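Local coordinates for protein arylamine n-acetyltransferase NAT (Mycobacterium tuberculosis, PDB 4BGF) that catalyses the transfer of an acetyl group, in this family taken from acetyl-coenzyme A, to the amino group of arylamines, at residues Y8-N13 with V31-P37; L25-T30 with P135-L139; T214-R218 with V228-G232. One frame throughout, in Å; residues are numbered along the deposited sequence.

How the contacts relate
From the N terminus, contact 1 closes the first loop, bringing the end of helix 5-11 back to the end of helix 22-35 across 17 intervening residues. Contact 2 starts within that loop, on an earlier part of helix 22-35, and reaches forward over 104 residues to 135-139, so the two loops cross. They also meet physically: Leu28 CD2 lies 3.9 Å from Phe9 CE1 and 4.2 Å from Ile12 CD1. Contact 3 follows in series as a short hairpin closure, and joins contact 2 where Thr136 CG2 packs 3.4 Å from Arg218 NH2. Helix 22-35 and the 135-139 loop thus connect the N-terminal helices with the C-terminal antiparallel sheet.

Contact 1: Y8-N13 with V31-P37; sequences YFDRIN and VHSRTIP
Two helix ends can lock together through one polar anchor and a small apolar core. Both segments are the last turns of helices, each leaving helical geometry near its end: Asn13 with positive phi, Ile36 with an extended backbone. The closest CA pair is Ile12 and Thr35, 5.6 Å apart. Along 8-13, Tyr8 comes first; its t rotamer sends the phenol across the gap, where OH makes a 2.8 Å hydrogen bond with His32 ND1 at the imidazole edge, while CE1 lies 4.3 Å from Ile36 CD1. Arg11, t at chi1, has Ile36 CG1 over one guanidinium face, NH2 3.8 Å from Ile36 CG2, and NE hydrogen-bonded to the carbonyl of Leu61. Ile12, with the most surface covered (82 Å²), points toward 31-37 in the p rotamer, setting CB 3.9 Å from Val31 CG1 and CG2 3.8 Å from Ile36 CD1. Its CG2 is 3.3 Å from Thr35 OG1, a hydroxyl turned back to Val31 O at 3.2 Å. Such packing is plain helix-bundle construction, as in the N-terminal region of the NAT fold. Helix 54-63 closes over Tyr8, Arg11 and Ile36, and helix 70-83 supports Tyr8 and His32, whose NE2 hydrogen-bonds to His73.

Contact 2: L25-T30 with P135-L139; sequences LQDLVT and PTSPL
A single amide can tie a helix to an irregular loop by using both its ends, and Gln26 does so here. Its side chain, t at chi1 and p at chi2, leaves helix 22-35 and curls toward 135-139; NE2 donates to the backbone carbonyl Thr136 O at 3.2 Å, and OE1 accepts from Ser137 OG at 3.1 Å. Ser137, in the m rotamer, has a second partner, since its OG is also hydrogen-bonded to the backbone NH of Thr150. Residues 25-30 are regular helix throughout, with Thr30 N bonded to Gln26 O at 3.1 Å, whereas 135-138 has no regular structure and becomes a strand only at Leu139. In register, the CA atoms of Gln26 and Ser137 are 5.6 Å apart and those of Thr30 and Thr136 6.1 Å. Around the polar pair lies the packing. Pro138, the residue most buried by this contact, sets CD 3.7 Å from Gln26 CA and CG 3.6 Å from Leu25 CD2. One turn on, Val29 points at the loop, with CG1 3.5 Å from Thr136 O. Leu25 and Val29 also rest on Val126 of strand 124-126, and Pro135 touches the probable Cys70-His110-Asp127 triad of this family. The chemistry implies a helix-to-loop fit set by direction as well as shape: the amide meets one acceptor, Thr136 O, and one donor, Ser137 OG, so both its ends are matched to the loop beside the probable active site.

Contact 3: T214-R218 with V228-G232; sequences TDDAR and VHRAG
Arg218, His229 and Arg230 bury the most surface at the open end of a hairpin, where two antiparallel strands begin to part. Arg218 and His229 form a hydrogen-bonded pair with CA atoms 5.0 Å apart: Arg218 N donates to His229 O at 2.8 Å, and His229 N returns to Arg218 O at 2.9 Å, nearly straight. Both side chains are m at chi1 and leave the same face of the sheet, CB to CB 4.2 Å, before diverging. The arginine continues, t at chi2 and chi3 with chi4 near -80°, to the 132-136 loop, where NH1 bonds to Gly132 O and Thr134 O and NH2 forms a salt bridge with Glu152. Two weaker CA-H...O contacts flank the pair, Ala217 CA to His229 O at 3.2 Å and Val228 CA to Arg218 O at 3.6 Å.

These strands, 217-222 and 225-230, make a beta hairpin within the C-terminal antiparallel sheet, consistent with the third domain of the NAT fold. A tight two-residue turn at Asp215 and Asp216 leads into it, Thr214 N bonding to Ala217 O at 2.8 Å.

Arg230 belongs to the parting end. The same rotamers as in Arg218 carry the guanidinium over Ala217 CB, with CG 4.0 Å from that methyl, and NH1 reaches Asp216 OD1 in a 3.2 Å salt bridge. Two residues earlier on the same strand, Val228 CG1 approaches Ala217 CB to 3.5 Å. Beyond Arg230 the direct backbone pairing gives way to a water, which donates to Asp216 O and accepts from Ala231 N, each at 2.7 Å.

Contact 1: Y8-N13 with V31-P37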
# COMPACT_ATOMS: atom_id res chain seq x y z
N TYR A 8 11.40 12.88 -4.40
CA TYR A 8 10.20 12.06 -4.32
C TYR A 8 9.28 12.44 -5.45
O TYR A 8 8.63 11.59 -6.05
CB TYR A 8 9.52 12.28 -2.95
CG TYR A 8 8.13 11.72 -2.90
CD1 TYR A 8 7.92 10.37 -2.61
CD2 TYR A 8 7.03 12.52 -3.17
CE1 TYR A 8 6.66 9.84 -2.57
CE2 TYR A 8 5.76 12.01 -3.13
CZ TYR A 8 5.57 10.66 -2.84
OH TYR A 8 4.28 10.14 -2.82
N PHE A 9 9.22 13.73 -5.76
CA PHE A 9 8.40 14.20 -6.87
C PHE A 9 8.93 13.75 -8.22
O PHE A 9 8.15 13.45 -9.11
CB PHE A 9 8.29 15.72 -6.86
CG PHE A 9 7.42 16.27 -5.77
CD1 PHE A 9 6.46 15.49 -5.14
CD2 PHE A 9 7.58 17.59 -5.37
CE1 PHE A 9 5.67 16.02 -4.13
CE2 PHE A 9 6.79 18.12 -4.37
CZ PHE A 9 5.83 17.34 -3.74
N ASP A 10 10.25 13.67 -8.38
CA ASP A 10 10.82 13.24 -9.65
C ASP A 10 10.90 11.70 -9.76
O ASP A 10 11.14 11.17 -10.83
CB ASP A 10 12.19 13.89 -9.90
CG ASP A 10 12.08 15.36 -10.35
OD1 ASP A 10 11.69 16.22 -9.53
OD2 ASP A 10 12.40 15.65 -11.53
N ARG A 11 10.67 11.01 -8.65
CA ARG A 11 10.56 9.55 -8.66
C ARG A 11 9.22 9.17 -9.25
O ARG A 11 9.14 8.35 -10.16
CB ARG A 11 10.65 9.02 -7.22
CG ARG A 11 10.10 7.62 -6.98
CD ARG A 11 11.15 6.54 -7.16
NE ARG A 11 10.75 5.28 -6.53
CZ ARG A 11 10.32 4.20 -7.17
NH1 ARG A 11 10.24 4.17 -8.50
NH2 ARG A 11 9.99 3.12 -6.47
N ILE A 12 8.18 9.76 -8.70
CA ILE A 12 6.81 9.52 -9.15
C ILE A 12 6.43 10.49 -10.27
O ILE A 12 5.33 10.42 -10.80
CB ILE A 12 5.81 9.62 -7.95
CG1 ILE A 12 5.55 11.08 -7.53
CG2 ILE A 12 6.31 8.79 -6.78
CD1 ILE A 12 4.57 11.23 -6.40
N ASN A 13 7.36 11.37 -10.65
CA ASN A 13 7.15 12.34 -11.72
C ASN A 13 5.91 13.18 -11.46
O ASN A 13 4.98 13.24 -12.26
CB ASN A 13 7.06 11.62 -13.08
CG ASN A 13 7.39 12.52 -14.26
OD1 ASN A 13 7.88 13.65 -14.10
ND2 ASN A 13 7.14 12.01 -15.46
N VAL A 31 -0.58 9.27 -8.67
CA VAL A 31 0.76 9.10 -9.20
C VAL A 31 1.70 8.24 -8.33
O VAL A 31 2.59 7.57 -8.84
CB VAL A 31 1.38 10.49 -9.42
CG1 VAL A 31 2.68 10.38 -10.14
CG2 VAL A 31 0.48 11.34 -10.27
N HIS A 32 1.52 8.29 -7.01
CA HIS A 32 2.24 7.45 -6.07
C HIS A 32 1.90 6.01 -6.36
O HIS A 32 2.77 5.19 -6.59
CB HIS A 32 1.82 7.81 -4.63
CG HIS A 32 2.46 6.97 -3.56
ND1 HIS A 32 3.45 7.46 -2.73
CD2 HIS A 32 2.25 5.69 -3.17
CE1 HIS A 32 3.82 6.51 -1.89
NE2 HIS A 32 3.11 5.43 -2.14
N SER A 33 0.60 5.72 -6.35
CA SER A 33 0.04 4.38 -6.60
C SER A 33 0.51 3.77 -7.90
O SER A 33 0.67 2.56 -8.04
CB SER A 33 -1.48 4.45 -6.65
OG SER A 33 -2.00 4.75 -5.38
N ARG A 34 0.75 4.66 -8.85
CA ARG A 34 1.02 4.32 -10.23
C ARG A 34 2.46 3.91 -10.41
O ARG A 34 2.75 3.09 -11.26
CB ARG A 34 0.62 5.52 -11.10
CG ARG A 34 0.76 5.35 -12.57
CD ARG A 34 0.82 6.72 -13.23
NE ARG A 34 -0.44 7.44 -13.17
CZ ARG A 34 -0.60 8.74 -13.41
NH1 ARG A 34 0.43 9.52 -13.71
NH2 ARG A 34 -1.81 9.26 -13.34
N THR A 35 3.35 4.42 -9.57
CA THR A 35 4.78 4.29 -9.80
C THR A 35 5.52 3.51 -8.73
O THR A 35 6.44 2.77 -9.07
CB THR A 35 5.45 5.65 -9.98
OG1 THR A 35 5.48 6.31 -8.72
CG2 THR A 35 4.72 6.52 -11.01
N ILE A 36 5.17 3.68 -7.46
CA ILE A 36 5.82 2.92 -6.39
C ILE A 36 4.95 1.69 -6.08
O ILE A 36 3.83 1.82 -5.62
CB ILE A 36 6.07 3.77 -5.13
CG1 ILE A 36 6.71 5.10 -5.50
CG2 ILE A 36 6.97 3.02 -4.13
CD1 ILE A 36 7.04 5.95 -4.33
N PRO A 37 5.47 0.49 -6.38
CA PRO A 37 4.69 -0.72 -6.22
C PRO A 37 4.59 -1.16 -4.77
O PRO A 37 5.27 -0.67 -3.89
CB PRO A 37 5.48 -1.74 -7.02
CG PRO A 37 6.84 -1.30 -6.92
CD PRO A 37 6.82 0.18 -6.86

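Contact 2: L25-T30 with P135-L139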
# COMPACT_ATOMS: atom_id res chain seq x y z
N LEU A 25 -3.99 16.30 -2.88
CA LEU A 25 -3.99 15.06 -2.16
C LEU A 25 -4.41 13.94 -3.12
O LEU A 25 -3.82 12.87 -3.15
CB LEU A 25 -4.90 15.13 -0.92
CG LEU A 25 -4.98 13.88 -0.05
CD1 LEU A 25 -3.66 13.59 0.67
CD2 LEU A 25 -6.12 13.99 0.93
N GLN A 26 -5.42 14.21 -3.93
CA GLN A 26 -5.90 13.24 -4.91
C GLN A 26 -4.81 12.89 -5.95
O GLN A 26 -4.59 11.72 -6.25
CB GLN A 26 -7.18 13.77 -5.57
CG GLN A 26 -7.62 13.10 -6.87
CD GLN A 26 -8.23 11.73 -6.68
OE1 GLN A 26 -9.44 11.56 -6.68
NE2 GLN A 26 -7.39 10.74 -6.53
N ASP A 27 -4.13 13.90 -6.49
CA ASP A 27 -3.11 13.72 -7.53
C ASP A 27 -1.87 12.96 -7.04
O ASP A 27 -1.23 12.20 -7.78
CB ASP A 27 -2.67 15.07 -8.10
CG ASP A 27 -3.79 15.79 -8.84
OD1 ASP A 27 -4.91 15.24 -8.92
OD2 ASP A 27 -3.54 16.91 -9.34
N LEU A 28 -1.50 13.22 -5.80
CA LEU A 28 -0.32 12.60 -5.26
C LEU A 28 -0.57 11.13 -5.07
O LEU A 28 0.28 10.33 -5.37
CB LEU A 28 0.06 13.23 -3.95
CG LEU A 28 0.80 14.53 -4.10
CD1 LEU A 28 0.93 15.11 -2.73
CD2 LEU A 28 2.17 14.31 -4.73
N VAL A 29 -1.76 10.81 -4.56
CA VAL A 29 -2.18 9.44 -4.36
C VAL A 29 -2.18 8.65 -5.69
O VAL A 29 -1.66 7.55 -5.75
CB VAL A 29 -3.58 9.38 -3.67
CG1 VAL A 29 -4.24 8.03 -3.86
CG2 VAL A 29 -3.45 9.64 -2.15
N THR A 30 -2.79 9.22 -6.74
CA THR A 30 -2.84 8.57 -8.05
C THR A 30 -1.46 8.26 -8.62
O THR A 30 -1.19 7.16 -9.02
CB THR A 30 -3.53 9.47 -9.07
OG1 THR A 30 -2.83 10.71 -9.10
CG2 THR A 30 -4.97 9.75 -8.69
N PRO A 135 -7.36 1.95 -1.76
CA PRO A 135 -8.18 3.01 -2.39
C PRO A 135 -7.33 3.99 -3.19
O PRO A 135 -6.18 4.23 -2.87
CB PRO A 135 -8.80 3.72 -1.19
CG PRO A 135 -7.88 3.40 -0.08
CD PRO A 135 -7.45 2.04 -0.30
N THR A 136 -7.92 4.58 -4.23
CA THR A 136 -7.20 5.34 -5.24
C THR A 136 -7.57 6.84 -5.17
O THR A 136 -7.06 7.65 -5.92
CB THR A 136 -7.51 4.73 -6.64
OG1 THR A 136 -8.92 4.77 -6.84
CG2 THR A 136 -7.11 3.28 -6.71
N SER A 137 -8.48 7.19 -4.26
CA SER A 137 -8.90 8.57 -4.03
C SER A 137 -8.95 8.77 -2.54
O SER A 137 -9.26 7.85 -1.81
CB SER A 137 -10.31 8.84 -4.59
OG SER A 137 -10.32 8.67 -5.98
N PRO A 138 -8.66 9.99 -2.08
CA PRO A 138 -8.93 10.26 -0.67
C PRO A 138 -10.38 9.96 -0.37
O PRO A 138 -11.24 10.18 -1.21
CB PRO A 138 -8.68 11.77 -0.55
CG PRO A 138 -7.74 12.08 -1.66
CD PRO A 138 -8.07 11.15 -2.78
N LEU A 139 -10.65 9.44 0.82
CA LEU A 139 -12.02 9.19 1.24
C LEU A 139 -12.38 9.98 2.49
O LEU A 139 -11.76 9.82 3.54
CB LEU A 139 -12.24 7.71 1.53
CG LEU A 139 -11.91 6.80 0.35
CD1 LEU A 139 -11.94 5.39 0.84
CD2 LEU A 139 -12.90 7.02 -0.82

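Contact 3: T214-R218 with V228-G232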
# COMPACT_ATOMS: atom_id res chain seq x y z
N THR A 214 -3.01 1.17 -12.11
CA THR A 214 -2.95 2.01 -13.29
C THR A 214 -4.30 2.65 -13.49
O THR A 214 -5.25 2.33 -12.79
CB THR A 214 -2.61 1.20 -14.56
OG1 THR A 214 -3.73 0.39 -14.92
CG2 THR A 214 -1.41 0.34 -14.34
N ASP A 215 -4.37 3.57 -14.45
CA ASP A 215 -5.61 4.23 -14.81
C ASP A 215 -6.79 3.25 -14.82
O ASP A 215 -7.77 3.43 -14.10
CB ASP A 215 -5.48 4.92 -16.18
CG ASP A 215 -4.86 4.02 -17.27
OD1 ASP A 215 -4.13 3.06 -16.96
OD2 ASP A 215 -5.11 4.30 -18.46
N ASP A 216 -6.65 2.19 -15.62
CA ASP A 216 -7.75 1.28 -15.93
C ASP A 216 -7.61 -0.12 -15.33
O ASP A 216 -8.40 -1.00 -15.65
CB ASP A 216 -7.95 1.17 -17.46
CG ASP A 216 -6.70 0.76 -18.19
OD1 ASP A 216 -6.00 -0.16 -17.73
OD2 ASP A 216 -6.42 1.36 -19.24
N ALA A 217 -6.62 -0.33 -14.47
CA ALA A 217 -6.39 -1.67 -13.95
C ALA A 217 -5.69 -1.73 -12.57
O ALA A 217 -4.94 -0.84 -12.20
CB ALA A 217 -5.61 -2.50 -14.98
N ARG A 218 -5.96 -2.81 -11.84
CA ARG A 218 -5.23 -3.14 -10.62
C ARG A 218 -4.40 -4.41 -10.86
O ARG A 218 -4.98 -5.48 -11.00
CB ARG A 218 -6.19 -3.35 -9.46
CG ARG A 218 -6.94 -2.10 -9.08
CD ARG A 218 -8.10 -2.41 -8.18
NE ARG A 218 -8.80 -1.24 -7.66
CZ ARG A 218 -8.39 -0.47 -6.65
NH1 ARG A 218 -7.25 -0.70 -6.04
NH2 ARG A 218 -9.13 0.54 -6.25
N VAL A 228 -4.49 -9.11 -13.48
CA VAL A 228 -4.88 -7.75 -13.77
C VAL A 228 -6.39 -7.65 -13.69
O VAL A 228 -7.10 -8.29 -14.49
CB VAL A 228 -4.45 -7.30 -15.16
CG1 VAL A 228 -4.48 -5.78 -15.26
CG2 VAL A 228 -3.07 -7.77 -15.42
N HIS A 229 -6.85 -6.84 -12.74
CA HIS A 229 -8.26 -6.59 -12.53
C HIS A 229 -8.60 -5.34 -13.31
O HIS A 229 -8.05 -4.29 -13.05
CB HIS A 229 -8.59 -6.37 -11.05
CG HIS A 229 -8.32 -7.55 -10.15
ND1 HIS A 229 -7.12 -8.24 -10.13
CD2 HIS A 229 -9.10 -8.13 -9.21
CE1 HIS A 229 -7.19 -9.20 -9.22
NE2 HIS A 229 -8.37 -9.16 -8.65
N ARG A 230 -9.48 -5.49 -14.31
CA ARG A 230 -9.98 -4.39 -15.13
C ARG A 230 -11.49 -4.41 -15.06
O ARG A 230 -12.06 -5.24 -14.35
CB ARG A 230 -9.61 -4.59 -16.59
CG ARG A 230 -8.21 -4.92 -16.84
CD ARG A 230 -8.03 -5.25 -18.29
NE ARG A 230 -6.63 -5.36 -18.68
CZ ARG A 230 -5.86 -4.32 -18.97
NH1 ARG A 230 -6.34 -3.08 -18.89
NH2 ARG A 230 -4.60 -4.52 -19.32
N ALA A 231 -12.11 -3.55 -15.86
CA ALA A 231 -13.56 -3.42 -15.92
C ALA A 231 -14.19 -4.71 -16.41
O ALA A 231 -15.16 -5.19 -15.84
CB ALA A 231 -13.93 -2.28 -16.84
N GLY A 232 -13.62 -5.28 -17.47
CA GLY A 232 -14.09 -6.55 -18.02
C GLY A 232 -13.66 -7.79 -17.26
O GLY A 232 -13.67 -8.89 -17.81
O HOH W 1 -10.85 -1.39 -16.82